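Local coordinates for protein methylmalonyl-CoA epimerase, mitochondrial (Homo sapiens, PDB 3RMU) that catalyses the interconversion of (R)- and (S)-methylmalonyl-CoA in mitochondrial propionyl-CoA metabolism and binds cobalt, at residues Ala67-Lys72 with Gly77-Cys82; Phe118-Pro121 with Val127-Glu130; Pro38-Ser43 with Ile109-Lys114; Ala21-Ile26 with Thr52-Leu57. All blocks are in the same frame, centred on the assembly; numbering follows the deposited sequence.

Interaction 1 (Ala67-Lys72 with Gly77-Cys82); sequences AGFLQK and GMHHIC. With CO (cobalt (II) ion), chain E.
F69 in helix 67-72 and H79 in strand 77-82 mark where the two backbones come together, with the segment axes 10.1 Å apart at their closest and running 152° to each other, not far from antiparallel. F69 carries the helix side of the contact. Its CG lies anti to the backbone N (chi1 -174°), which carries the ring out over the strand. H79 meets it edge-on: H79 CD2 sits 3.7 Å from F69 CG, above one face of the phenyl ring and toward its rim. With centroids 5.1 Å apart and ring planes almost perpendicular, this is a T-shaped stack in which the imidazole supplies the edge. The far end of the phenyl ring rests on the strand backbone, where F69 CZ comes within 3.3 Å of M78 O and F69 CE2 within 3.6 Å of G77 O. The opposite flank of the imidazole is put to polar use. H80 ND1 donates to H79 ND1 across 3.1 Å in a bond that is practically straight and lies in the plane of both rings. That bond would limit rotation of the H80 ring, whose NE2 binds the cobalt ion at 2.0 Å. F69 thus packs on H79, a second-shell histidine placed to orient first-shell H80. Both histidines face A10 of strand 3-12, as the extra residue of a classic beta bulge allows. H8, H80 and E130, with three waters, form the cobalt site on the mixed sheet of this vicinal oxygen chelate (VOC) fold.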
loop_
_atom_site.group_PDB
_atom_site.type_symbol
_atom_site.label_atom_id
_atom_site.label_comp_id
_atom_site.label_asym_id
_atom_site.label_seq_id
_atom_site.Cartn_x
_atom_site.Cartn_y
_atom_site.Cartn_z
ATOM N N ALA A 67 -14.192 10.300 2.857
ATOM C CA ALA A 67 -15.370 10.481 1.987
ATOM C C ALA A 67 -14.972 11.134 0.661
ATOM O O ALA A 67 -15.467 10.759 -0.401
ATOM C CB ALA A 67 -16.450 11.280 2.692
ATOM N N GLY A 68 -14.050 12.089 0.722
ATOM C CA GLY A 68 -13.608 12.806 -0.488
ATOM C C GLY A 68 -12.784 11.925 -1.415
ATOM O O GLY A 68 -12.901 12.002 -2.633
ATOM N N PHE A 69 -11.959 11.062 -0.827
ATOM C CA PHE A 69 -11.206 10.086 -1.609
ATOM C C PHE A 69 -12.148 9.151 -2.400
ATOM O O PHE A 69 -11.867 8.804 -3.541
ATOM C CB PHE A 69 -10.291 9.298 -0.687
ATOM C CG PHE A 69 -9.364 8.368 -1.397
ATOM C CD1 PHE A 69 -8.148 8.816 -1.891
ATOM C CD2 PHE A 69 -9.701 7.050 -1.574
ATOM C CE1 PHE A 69 -7.279 7.950 -2.533
ATOM C CE2 PHE A 69 -8.828 6.170 -2.218
ATOM C CZ PHE A 69 -7.619 6.632 -2.693
ATOM N N LEU A 70 -13.282 8.793 -1.803
ATOM C CA LEU A 70 -14.170 7.786 -2.383
ATOM C C LEU A 70 -15.057 8.363 -3.457
ATOM O O LEU A 70 -15.591 7.625 -4.272
ATOM C CB LEU A 70 -15.018 7.116 -1.305
ATOM C CG LEU A 70 -14.305 5.936 -0.637
ATOM C CD1 LEU A 70 -15.005 5.523 0.661
ATOM C CD2 LEU A 70 -14.208 4.751 -1.602
ATOM N N GLN A 71 -15.198 9.684 -3.459
ATOM C CA GLN A 71 -15.795 10.395 -4.576
ATOM C C GLN A 71 -14.862 10.427 -5.802
ATOM O O GLN A 71 -15.332 10.283 -6.936
ATOM C CB GLN A 71 -16.191 11.813 -4.151
ATOM C CG GLN A 71 -17.327 11.843 -3.125
ATOM C CD GLN A 71 -17.612 13.237 -2.573
ATOM O OE1 GLN A 71 -17.341 14.250 -3.224
ATOM N NE2 GLN A 71 -18.171 13.290 -1.365
ATOM N N LYS A 72 -13.562 10.627 -5.587
ATOM C CA LYS A 72 -12.576 10.597 -6.691
ATOM C C LYS A 72 -12.320 9.185 -7.227
ATOM O O LYS A 72 -12.126 9.005 -8.425
ATOM C CB LYS A 72 -11.225 11.229 -6.283
ATOM C CG LYS A 72 -10.906 12.546 -7.005
ATOM C CD LYS A 72 -9.401 12.794 -7.113
ATOM C CE LYS A 72 -9.109 14.194 -7.656
ATOM N NZ LYS A 72 -7.671 14.582 -7.525
ATOM N N GLY A 77 -9.578 2.582 -3.295
ATOM C CA GLY A 77 -8.147 2.673 -3.611
ATOM C C GLY A 77 -7.244 2.697 -2.396
ATOM O O GLY A 77 -7.680 2.932 -1.277
ATOM N N MET A 78 -5.955 2.465 -2.630
ATOM C CA MET A 78 -4.957 2.565 -1.590
ATOM C C MET A 78 -4.974 4.017 -1.105
ATOM O O MET A 78 -4.883 4.955 -1.901
ATOM C CB MET A 78 -3.564 2.135 -2.119
ATOM C CG MET A 78 -3.566 0.672 -2.723
ATOM S SD MET A 78 -2.166 0.183 -3.780
ATOM C CE MET A 78 -0.938 0.150 -2.457
ATOM N N HIS A 79 -5.152 4.188 0.189
ATOM C CA HIS A 79 -5.328 5.510 0.775
ATOM C C HIS A 79 -4.047 5.963 1.510
ATOM O O HIS A 79 -3.630 7.105 1.349
ATOM C CB HIS A 79 -6.532 5.537 1.710
ATOM C CG HIS A 79 -6.804 6.888 2.273
ATOM N ND1 HIS A 79 -6.386 7.279 3.523
ATOM C CD2 HIS A 79 -7.463 7.950 1.745
ATOM C CE1 HIS A 79 -6.728 8.536 3.727
ATOM N NE2 HIS A 79 -7.390 8.964 2.665
ATOM N N HIS A 80 -3.437 5.116 2.351
ATOM C CA HIS A 80 -2.183 5.513 3.026
ATOM C C HIS A 80 -1.365 4.293 3.418
ATOM O O HIS A 80 -1.885 3.183 3.423
ATOM C CB HIS A 80 -2.395 6.449 4.252
ATOM C CG HIS A 80 -3.135 5.865 5.431
ATOM N ND1 HIS A 80 -4.500 5.977 5.577
ATOM C CD2 HIS A 80 -2.690 5.239 6.562
ATOM C CE1 HIS A 80 -4.865 5.428 6.724
ATOM N NE2 HIS A 80 -3.793 4.975 7.349
ATOM N N ILE A 81 -0.109 4.515 3.770
ATOM C CA ILE A 81 0.694 3.488 4.452
ATOM C C ILE A 81 1.019 3.998 5.839
ATOM O O ILE A 81 1.194 5.207 6.044
ATOM C CB ILE A 81 1.957 3.161 3.664
ATOM C CG1 ILE A 81 2.804 4.424 3.371
ATOM C CG2 ILE A 81 1.573 2.473 2.317
ATOM C CD1 ILE A 81 4.198 4.117 2.746
ATOM N N CYS A 82 1.124 3.100 6.807
ATOM C CA CYS A 82 1.441 3.512 8.126
ATOM C C CYS A 82 2.725 2.843 8.564
ATOM O O CYS A 82 2.819 1.617 8.579
ATOM C CB CYS A 82 0.321 3.198 9.105
ATOM S SG CYS A 82 0.761 3.528 10.824
HETATM CO CO CO E . -3.939 4.331 9.191
HETATM O O HOH W 1 -5.442 5.839 10.123
HETATM O O HOH W 2 -4.948 3.976 11.296
HETATM O O HOH W 3 -5.966 3.276 8.717
#

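Interaction 2 (Phe118-Pro121 with Val127-Glu130); sequences FLHP and VLVE. With CO (cobalt (II) ion), chain E.
L119 and V129 form an antiparallel hydrogen-bonded pair, each backbone satisfying the other. L119 N gives its hydrogen to V129 O at 2.7 Å, and V129 N returns a bond of 3.0 Å to L119 O. V129 O also receives a softer contact from the CA-H of F118, with F118 CA 3.3 Å away. Near L119 O stands the methyl L128 CD1, which also lies over the centre of the H120 ring in a CH-pi contact. The L119-V129 pair belongs to the beta hairpin of strands 115-119 and 129-133. Its next pair, F118 with E130, is non-hydrogen-bonded, and the backbone of E130 turns instead to I81 and I83 on strand 77-85; the L128 backbone also bonds to I81. On the sheet face that carries F118 and E130 the two side chains run alongside each other. E130 CG lies over the phenyl face, 4.0 Å from the centroid of the F118 ring, and the carboxylate is only 20° from parallel with the ring. With CG anti to the backbone N (chi1 171°) and the chain extended beyond it, E130 carries its carboxylate past the phenyl ring to the metal. There E130 OE1 binds cobalt at 1.9 Å, alongside H8 and H80. E130 OE2 stays off the ion and accepts weak hydrogen bonds from two of the metal-bound waters, at 3.2 Å from water 1 and 3.4 Å from water 2.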
loop_
_atom_site.group_PDB
_atom_site.type_symbol
_atom_site.label_atom_id
_atom_site.label_comp_id
_atom_site.label_asym_id
_atom_site.label_seq_id
_atom_site.Cartn_x
_atom_site.Cartn_y
_atom_site.Cartn_z
ATOM N N PHE A 118 0.655 12.662 9.968
ATOM C CA PHE A 118 0.608 12.333 8.555
ATOM C C PHE A 118 1.556 13.249 7.763
ATOM O O PHE A 118 1.681 14.445 8.060
ATOM C CB PHE A 118 -0.834 12.447 8.029
ATOM C CG PHE A 118 -1.743 11.314 8.475
ATOM C CD1 PHE A 118 -1.958 10.210 7.650
ATOM C CD2 PHE A 118 -2.382 11.354 9.712
ATOM C CE1 PHE A 118 -2.826 9.163 8.039
ATOM C CE2 PHE A 118 -3.234 10.301 10.125
ATOM C CZ PHE A 118 -3.448 9.208 9.279
ATOM N N LEU A 119 2.248 12.672 6.787
ATOM C CA LEU A 119 3.019 13.419 5.776
ATOM C C LEU A 119 2.345 13.240 4.426
ATOM O O LEU A 119 2.121 12.119 3.961
ATOM C CB LEU A 119 4.450 12.885 5.640
ATOM C CG LEU A 119 5.385 12.865 6.857
ATOM C CD1 LEU A 119 4.698 12.395 8.081
ATOM C CD2 LEU A 119 6.548 11.945 6.577
ATOM N N HIS A 120 2.052 14.342 3.768
ATOM C CA HIS A 120 1.398 14.269 2.470
ATOM C C HIS A 120 2.421 14.020 1.347
ATOM O O HIS A 120 3.640 13.997 1.594
ATOM C CB HIS A 120 0.516 15.503 2.291
ATOM C CG HIS A 120 -0.568 15.584 3.324
ATOM N ND1 HIS A 120 -0.298 15.734 4.670
ATOM C CD2 HIS A 120 -1.915 15.482 3.221
ATOM C CE1 HIS A 120 -1.431 15.741 5.348
ATOM N NE2 HIS A 120 -2.428 15.590 4.493
ATOM N N PRO A 121 1.937 13.744 0.128
ATOM C CA PRO A 121 2.858 13.487 -0.989
ATOM C C PRO A 121 3.563 14.741 -1.537
ATOM O O PRO A 121 3.689 14.877 -2.747
ATOM C CB PRO A 121 1.940 12.872 -2.074
ATOM C CG PRO A 121 0.607 12.617 -1.398
ATOM C CD PRO A 121 0.525 13.561 -0.260
ATOM N N VAL A 127 3.230 8.943 -1.799
ATOM C CA VAL A 127 2.047 8.447 -1.067
ATOM C C VAL A 127 1.733 9.234 0.223
ATOM O O VAL A 127 2.635 9.851 0.801
ATOM C CB VAL A 127 2.281 6.971 -0.658
ATOM C CG1 VAL A 127 3.442 6.861 0.317
ATOM C CG2 VAL A 127 1.052 6.380 -0.042
ATOM N N LEU A 128 0.487 9.158 0.722
ATOM C CA LEU A 128 0.175 9.630 2.088
ATOM C C LEU A 128 0.750 8.684 3.114
ATOM O O LEU A 128 0.407 7.499 3.139
ATOM C CB LEU A 128 -1.328 9.825 2.293
ATOM C CG LEU A 128 -1.799 10.167 3.710
ATOM C CD1 LEU A 128 -1.334 11.560 4.147
ATOM C CD2 LEU A 128 -3.328 10.123 3.781
ATOM N N VAL A 129 1.620 9.206 3.961
ATOM C CA VAL A 129 2.314 8.401 4.954
ATOM C C VAL A 129 1.877 8.801 6.360
ATOM O O VAL A 129 1.931 9.971 6.729
ATOM C CB VAL A 129 3.825 8.502 4.834
ATOM C CG1 VAL A 129 4.502 7.688 5.961
ATOM C CG2 VAL A 129 4.321 8.052 3.419
ATOM N N GLU A 130 1.421 7.809 7.128
ATOM C CA GLU A 130 1.048 7.997 8.555
ATOM C C GLU A 130 2.222 7.422 9.330
ATOM O O GLU A 130 2.723 6.348 8.995
ATOM C CB GLU A 130 -0.215 7.176 8.810
ATOM C CG GLU A 130 -0.687 7.039 10.246
ATOM C CD GLU A 130 -1.962 6.187 10.401
ATOM O OE1 GLU A 130 -2.421 5.349 9.530
ATOM O OE2 GLU A 130 -2.564 6.418 11.489
HETATM CO CO CO E . -3.939 4.331 9.191
HETATM O O HOH W 1 -5.442 5.839 10.123
HETATM O O HOH W 2 -4.948 3.976 11.296
HETATM O O HOH W 3 -5.966 3.276 8.717
#

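Interaction 3 (Pro38-Ser43 with Ile109-Lys114); sequences PEHGVS and IGAHGK
H40 lays its imidazole against the backbone of I109-A111, at the start of the type I beta turn that runs from G110 to G113. The turn belongs to the loop between strands 108-109 and 115-119, while H40 sits just ahead of strand 42-48, where G41 and V42 both face L37 in a G1 beta bulge. The contact therefore bridges loops from widely separated parts of the VOC sheet, at the rim of the surface that carries the cobalt site. No hydrogen bond links the two segments, and the contact rests on how the ring lies against the turn. One face of the H40 ring looks onto A111: A111 CA stands 3.9 Å from the ring centroid, 21° off the normal, in a CH-pi contact displaced toward the NE2 side. The methyl group follows less closely, with A111 CB 4.1 Å from H40 CD2. A first torsion of -52°, with CG anti to the carbonyl carbon, swings the ring across to the turn. Beyond A111 comes H112, whose side chain leaves the backbone away from the H40 segment; its ring is hydrogen-bonded through NE2 to E55 and through ND1 to E132. The turn itself is closed by G113 N to G110 O, at 3.0 Å, and its base by G110 N to K114 O, at 2.9 Å. H40 CE1 lies 3.4 Å from G110 C, and at the ring edge, near its plane, I109 O comes within 3.2 Å of H40 CE1.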
loop_
_atom_site.group_PDB
_atom_site.type_symbol
_atom_site.label_atom_id
_atom_site.label_comp_id
_atom_site.label_asym_id
_atom_site.label_seq_id
_atom_site.Cartn_x
_atom_site.Cartn_y
_atom_site.Cartn_z
ATOM N N PRO A 38 -16.072 5.631 15.472
ATOM C CA PRO A 38 -16.781 6.891 15.254
ATOM C C PRO A 38 -15.902 8.122 15.439
ATOM O O PRO A 38 -16.093 9.111 14.728
ATOM C CB PRO A 38 -17.888 6.863 16.309
ATOM C CG PRO A 38 -18.052 5.472 16.667
ATOM C CD PRO A 38 -16.730 4.841 16.534
ATOM N N GLU A 39 -14.976 8.075 16.405
ATOM C CA GLU A 39 -14.057 9.197 16.651
ATOM C C GLU A 39 -13.218 9.535 15.411
ATOM O O GLU A 39 -12.782 10.690 15.255
ATOM C CB GLU A 39 -13.085 8.858 17.785
ATOM C CG GLU A 39 -13.707 8.784 19.165
ATOM C CD GLU A 39 -12.649 8.800 20.266
ATOM O OE1 GLU A 39 -12.129 9.890 20.595
ATOM O OE2 GLU A 39 -12.318 7.716 20.782
ATOM N N HIS A 40 -12.966 8.535 14.574
ATOM C CA HIS A 40 -12.102 8.689 13.387
ATOM C C HIS A 40 -12.882 8.753 12.090
ATOM O O HIS A 40 -12.300 8.873 10.996
ATOM C CB HIS A 40 -11.068 7.573 13.403
ATOM C CG HIS A 40 -10.343 7.512 14.704
ATOM N ND1 HIS A 40 -9.284 8.342 14.993
ATOM C CD2 HIS A 40 -10.596 6.813 15.836
ATOM C CE1 HIS A 40 -8.887 8.127 16.235
ATOM N NE2 HIS A 40 -9.667 7.206 16.770
ATOM N N GLY A 41 -14.209 8.664 12.215
ATOM C CA GLY A 41 -15.111 8.791 11.065
ATOM C C GLY A 41 -15.007 7.695 10.029
ATOM O O GLY A 41 -15.317 7.915 8.856
ATOM N N VAL A 42 -14.568 6.496 10.440
ATOM C CA VAL A 42 -14.522 5.374 9.531
ATOM C C VAL A 42 -14.939 4.110 10.255
ATOM O O VAL A 42 -14.980 4.078 11.499
ATOM C CB VAL A 42 -13.119 5.149 8.942
ATOM C CG1 VAL A 42 -12.656 6.359 8.101
ATOM C CG2 VAL A 42 -12.131 4.839 10.055
ATOM N N SER A 43 -15.286 3.119 9.465
ATOM C CA SER A 43 -15.375 1.702 9.895
ATOM C C SER A 43 -14.185 0.944 9.306
ATOM O O SER A 43 -13.756 1.218 8.202
ATOM C CB SER A 43 -16.697 1.065 9.424
ATOM O OG SER A 43 -17.833 1.615 10.121
ATOM N N ILE A 109 -4.311 11.432 18.354
ATOM C CA ILE A 109 -4.386 10.026 18.714
ATOM C C ILE A 109 -5.140 9.332 17.575
ATOM O O ILE A 109 -6.256 9.738 17.248
ATOM C CB ILE A 109 -5.103 9.795 20.039
ATOM C CG1 ILE A 109 -4.426 10.584 21.163
ATOM C CG2 ILE A 109 -5.084 8.318 20.388
ATOM C CD1 ILE A 109 -2.987 10.197 21.401
ATOM N N GLY A 110 -4.504 8.337 16.950
ATOM C CA GLY A 110 -5.138 7.530 15.880
ATOM C C GLY A 110 -5.980 6.365 16.394
ATOM O O GLY A 110 -6.152 6.194 17.609
ATOM N N ALA A 111 -6.490 5.530 15.476
ATOM C CA ALA A 111 -7.484 4.490 15.857
ATOM C C ALA A 111 -6.915 3.412 16.772
ATOM O O ALA A 111 -7.674 2.718 17.476
ATOM C CB ALA A 111 -8.087 3.855 14.653
ATOM N N HIS A 112 -5.583 3.282 16.787
ATOM C CA HIS A 112 -4.939 2.271 17.620
ATOM C C HIS A 112 -4.698 2.773 19.045
ATOM O O HIS A 112 -4.156 2.052 19.892
ATOM C CB HIS A 112 -3.624 1.817 16.981
ATOM C CG HIS A 112 -3.753 1.404 15.539
ATOM N ND1 HIS A 112 -2.703 1.492 14.653
ATOM C CD2 HIS A 112 -4.804 0.925 14.830
ATOM C CE1 HIS A 112 -3.094 1.067 13.465
ATOM N NE2 HIS A 112 -4.366 0.728 13.541
ATOM N N GLY A 113 -5.121 4.002 19.315
ATOM C CA GLY A 113 -4.934 4.608 20.635
ATOM C C GLY A 113 -3.534 5.170 20.815
ATOM O O GLY A 113 -3.158 5.505 21.937
ATOM N N LYS A 114 -2.772 5.287 19.713
ATOM C CA LYS A 114 -1.368 5.763 19.748
ATOM C C LYS A 114 -1.240 7.107 19.034
ATOM O O LYS A 114 -2.024 7.394 18.139
ATOM C CB LYS A 114 -0.464 4.754 19.051
ATOM C CG LYS A 114 -0.321 3.420 19.778
ATOM C CD LYS A 114 0.819 3.480 20.774
ATOM C CE LYS A 114 0.994 2.162 21.507
ATOM N NZ LYS A 114 1.100 1.023 20.547
#

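Interaction 4 (Ala21-Ile26 with Thr52-Leu57); sequences AFYKNI and TKMELL. With EDO (1,2-ethanediol), chain H.
Y23 of helix 16-26 packs its ring against M54 and L56 of strand 53-59. M54 is modelled in two conformers, which leaves its share of the contact less certain; in one, the thioether crosses the tyrosine at about a right angle. There M54 SD lies 4.5 Å from the ring centroid, 38° off the normal, an oblique Met-aromatic contact, and M54 CE is 3.5 Å from Y23 CZ. The bend of M54 at chi3 (63°) brings that methyl up to the phenol end. L56 meets the CD1-CE1 side of the ring: L56 CD1 touches Y23 CD1 and L56 CD2 touches Y23 CE1, both at 3.9 Å. This is helix-on-sheet packing within the VOC fold, at a place where the helix widens into a pi-type turn over residues 22-26. M54 and L56 come from alternate positions on the strand, so both stand on the sheet face that meets the helix, with I11 and V47 of the neighbouring strands beside them. L16 and A19, one or two turns earlier in the helix, also pack on L56. Farther out lies the second subunit: the Y23 hydroxyl is hydrogen-bonded to G125 O of that chain, V127 of that chain packs on Y23, and I81 of that chain packs on M54.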
loop_
_atom_site.group_PDB
_atom_site.type_symbol
_atom_site.label_atom_id
_atom_site.label_comp_id
_atom_site.label_asym_id
_atom_site.label_seq_id
_atom_site.Cartn_x
_atom_site.Cartn_y
_atom_site.Cartn_z
ATOM N N ALA A 21 -15.346 -9.708 2.538
ATOM C CA ALA A 21 -15.705 -11.016 2.054
ATOM C C ALA A 21 -14.844 -11.447 0.875
ATOM O O ALA A 21 -14.610 -12.629 0.700
ATOM C CB ALA A 21 -17.225 -11.063 1.680
ATOM N N PHE A 22 -14.373 -10.508 0.058
ATOM C CA PHE A 22 -13.452 -10.872 -1.008
ATOM C C PHE A 22 -12.152 -11.432 -0.416
ATOM O O PHE A 22 -11.706 -12.527 -0.773
ATOM C CB PHE A 22 -13.161 -9.663 -1.883
ATOM C CG PHE A 22 -12.158 -9.913 -2.956
ATOM C CD1 PHE A 22 -12.544 -10.454 -4.178
ATOM C CD2 PHE A 22 -10.826 -9.575 -2.760
ATOM C CE1 PHE A 22 -11.610 -10.654 -5.166
ATOM C CE2 PHE A 22 -9.901 -9.787 -3.744
ATOM C CZ PHE A 22 -10.285 -10.350 -4.937
ATOM N N TYR A 23 -11.544 -10.679 0.493
ATOM C CA TYR A 23 -10.292 -11.124 1.096
ATOM C C TYR A 23 -10.480 -12.445 1.805
ATOM O O TYR A 23 -9.659 -13.356 1.630
ATOM C CB TYR A 23 -9.665 -10.052 1.993
ATOM C CG TYR A 23 -9.066 -8.974 1.139
ATOM C CD1 TYR A 23 -9.782 -7.832 0.826
ATOM C CD2 TYR A 23 -7.789 -9.112 0.603
ATOM C CE1 TYR A 23 -9.261 -6.865 0.004
ATOM C CE2 TYR A 23 -7.259 -8.133 -0.210
ATOM C CZ TYR A 23 -8.008 -7.013 -0.510
ATOM O OH TYR A 23 -7.515 -6.035 -1.328
ATOM N N LYS A 24 -11.573 -12.573 2.555
ATOM C CA LYS A 24 -11.826 -13.791 3.311
ATOM C C LYS A 24 -12.141 -14.993 2.422
ATOM O O LYS A 24 -11.503 -16.030 2.522
ATOM C CB LYS A 24 -12.951 -13.558 4.315
ATOM C CG LYS A 24 -13.236 -14.683 5.271
ATOM C CD LYS A 24 -14.554 -14.389 6.001
ATOM C CE LYS A 24 -14.997 -15.505 6.906
ATOM N NZ LYS A 24 -16.271 -15.132 7.632
ATOM N N ASN A 25 -13.152 -14.856 1.573
ATOM C CA ASN A 25 -13.723 -16.011 0.899
ATOM C C ASN A 25 -13.217 -16.246 -0.534
ATOM O O ASN A 25 -13.316 -17.349 -1.028
ATOM C CB ASN A 25 -15.244 -15.956 0.971
ATOM C CG ASN A 25 -15.752 -16.186 2.379
ATOM O OD1 ASN A 25 -15.102 -16.867 3.169
ATOM N ND2 ASN A 25 -16.918 -15.627 2.696
ATOM N N ILE A 26 -12.703 -15.214 -1.185
ATOM C CA ILE A 26 -12.014 -15.396 -2.461
ATOM C C ILE A 26 -10.512 -15.667 -2.246
ATOM O O ILE A 26 -10.026 -16.702 -2.680
ATOM C CB ILE A 26 -12.217 -14.196 -3.424
ATOM C CG1 ILE A 26 -13.700 -14.034 -3.736
ATOM C CG2 ILE A 26 -11.453 -14.436 -4.758
ATOM C CD1 ILE A 26 -14.398 -15.319 -4.151
ATOM N N THR A 52 2.042 -7.998 8.453
ATOM C CA THR A 52 1.440 -6.682 8.516
ATOM C C THR A 52 -0.067 -6.855 8.308
ATOM O O THR A 52 -0.557 -7.988 8.076
ATOM C CB THR A 52 2.048 -5.744 7.450
ATOM O OG1 THR A 52 1.668 -4.392 7.730
ATOM C CG2 THR A 52 1.618 -6.151 6.006
ATOM N N LYS A 53 -0.787 -5.758 8.347
ATOM C CA LYS A 53 -2.203 -5.769 8.060
ATOM C C LYS A 53 -2.611 -4.798 6.998
ATOM O O LYS A 53 -1.946 -3.790 6.773
ATOM C CB LYS A 53 -2.968 -5.352 9.314
ATOM C CG LYS A 53 -2.708 -6.250 10.409
ATOM C CD LYS A 53 -3.482 -5.985 11.629
ATOM C CE LYS A 53 -3.645 -7.267 12.375
ATOM N NZ LYS A 53 -3.087 -7.083 13.710
ATOM N N MET A 54 -3.721 -5.135 6.352
ATOM C CA MET A 54 -4.423 -4.216 5.493
ATOM C C MET A 54 -5.591 -3.713 6.321
ATOM O O MET A 54 -6.263 -4.497 6.984
ATOM C CB MET A 54 -4.953 -4.899 4.228
ATOM C CG MET A 54 -3.930 -5.601 3.371
ATOM S SD MET A 54 -4.680 -6.498 1.982
ATOM C CE MET A 54 -5.427 -5.180 1.030
ATOM N N GLU A 55 -5.837 -2.415 6.296
ATOM C CA GLU A 55 -6.998 -1.851 7.003
ATOM C C GLU A 55 -7.918 -1.431 5.888
ATOM O O GLU A 55 -7.597 -0.513 5.119
ATOM C CB GLU A 55 -6.651 -0.671 7.882
ATOM C CG GLU A 55 -5.710 -1.086 9.068
ATOM C CD GLU A 55 -5.581 -0.053 10.180
ATOM O OE1 GLU A 55 -6.230 1.020 10.095
ATOM O OE2 GLU A 55 -4.815 -0.360 11.144
ATOM N N LEU A 56 -9.041 -2.141 5.761
ATOM C CA LEU A 56 -10.070 -1.760 4.799
ATOM C C LEU A 56 -11.009 -0.745 5.470
ATOM O O LEU A 56 -11.569 -1.000 6.538
ATOM C CB LEU A 56 -10.862 -3.004 4.339
ATOM C CG LEU A 56 -10.105 -4.236 3.840
ATOM C CD1 LEU A 56 -11.076 -5.412 3.569
ATOM C CD2 LEU A 56 -9.317 -3.889 2.600
ATOM N N LEU A 57 -11.233 0.399 4.821
ATOM C CA LEU A 57 -11.849 1.540 5.488
ATOM C C LEU A 57 -13.053 1.966 4.687
ATOM O O LEU A 57 -12.977 1.987 3.465
ATOM C CB LEU A 57 -10.882 2.726 5.520
ATOM C CG LEU A 57 -9.585 2.514 6.319
ATOM C CD1 LEU A 57 -8.702 3.786 6.227
ATOM C CD2 LEU A 57 -9.916 2.168 7.753
HETATM C C1 EDO H . -16.371 -10.999 7.896
HETATM O O1 EDO H . -15.923 -12.065 8.750
HETATM C C2 EDO H . -15.507 -9.791 8.225
HETATM O O2 EDO H . -16.062 -8.533 7.849
#

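In the fold
All four contacts reach one mixed eight-stranded sheet, with centres 12 to 22 Å apart. Interaction 4 and interaction 2 lie on opposite sides of the chain's centre, and both, like interaction 1, touch the second subunit. Interactions 1 and 2 are the closest pair: strands 77-85 and 129-133 are neighbours, and together they bring H80 and E130 to the same cobalt ion. Along the chain interaction 4 closes before interaction 1 opens, and interaction 1 is followed by interaction 2. Interaction 3 spans interaction 1 and crosses interaction 4, joining it through H112 and E55. Sequence-distant loops and strands thus converge around the metal, and the same sheet, with helix 16-26, also meets the second subunit.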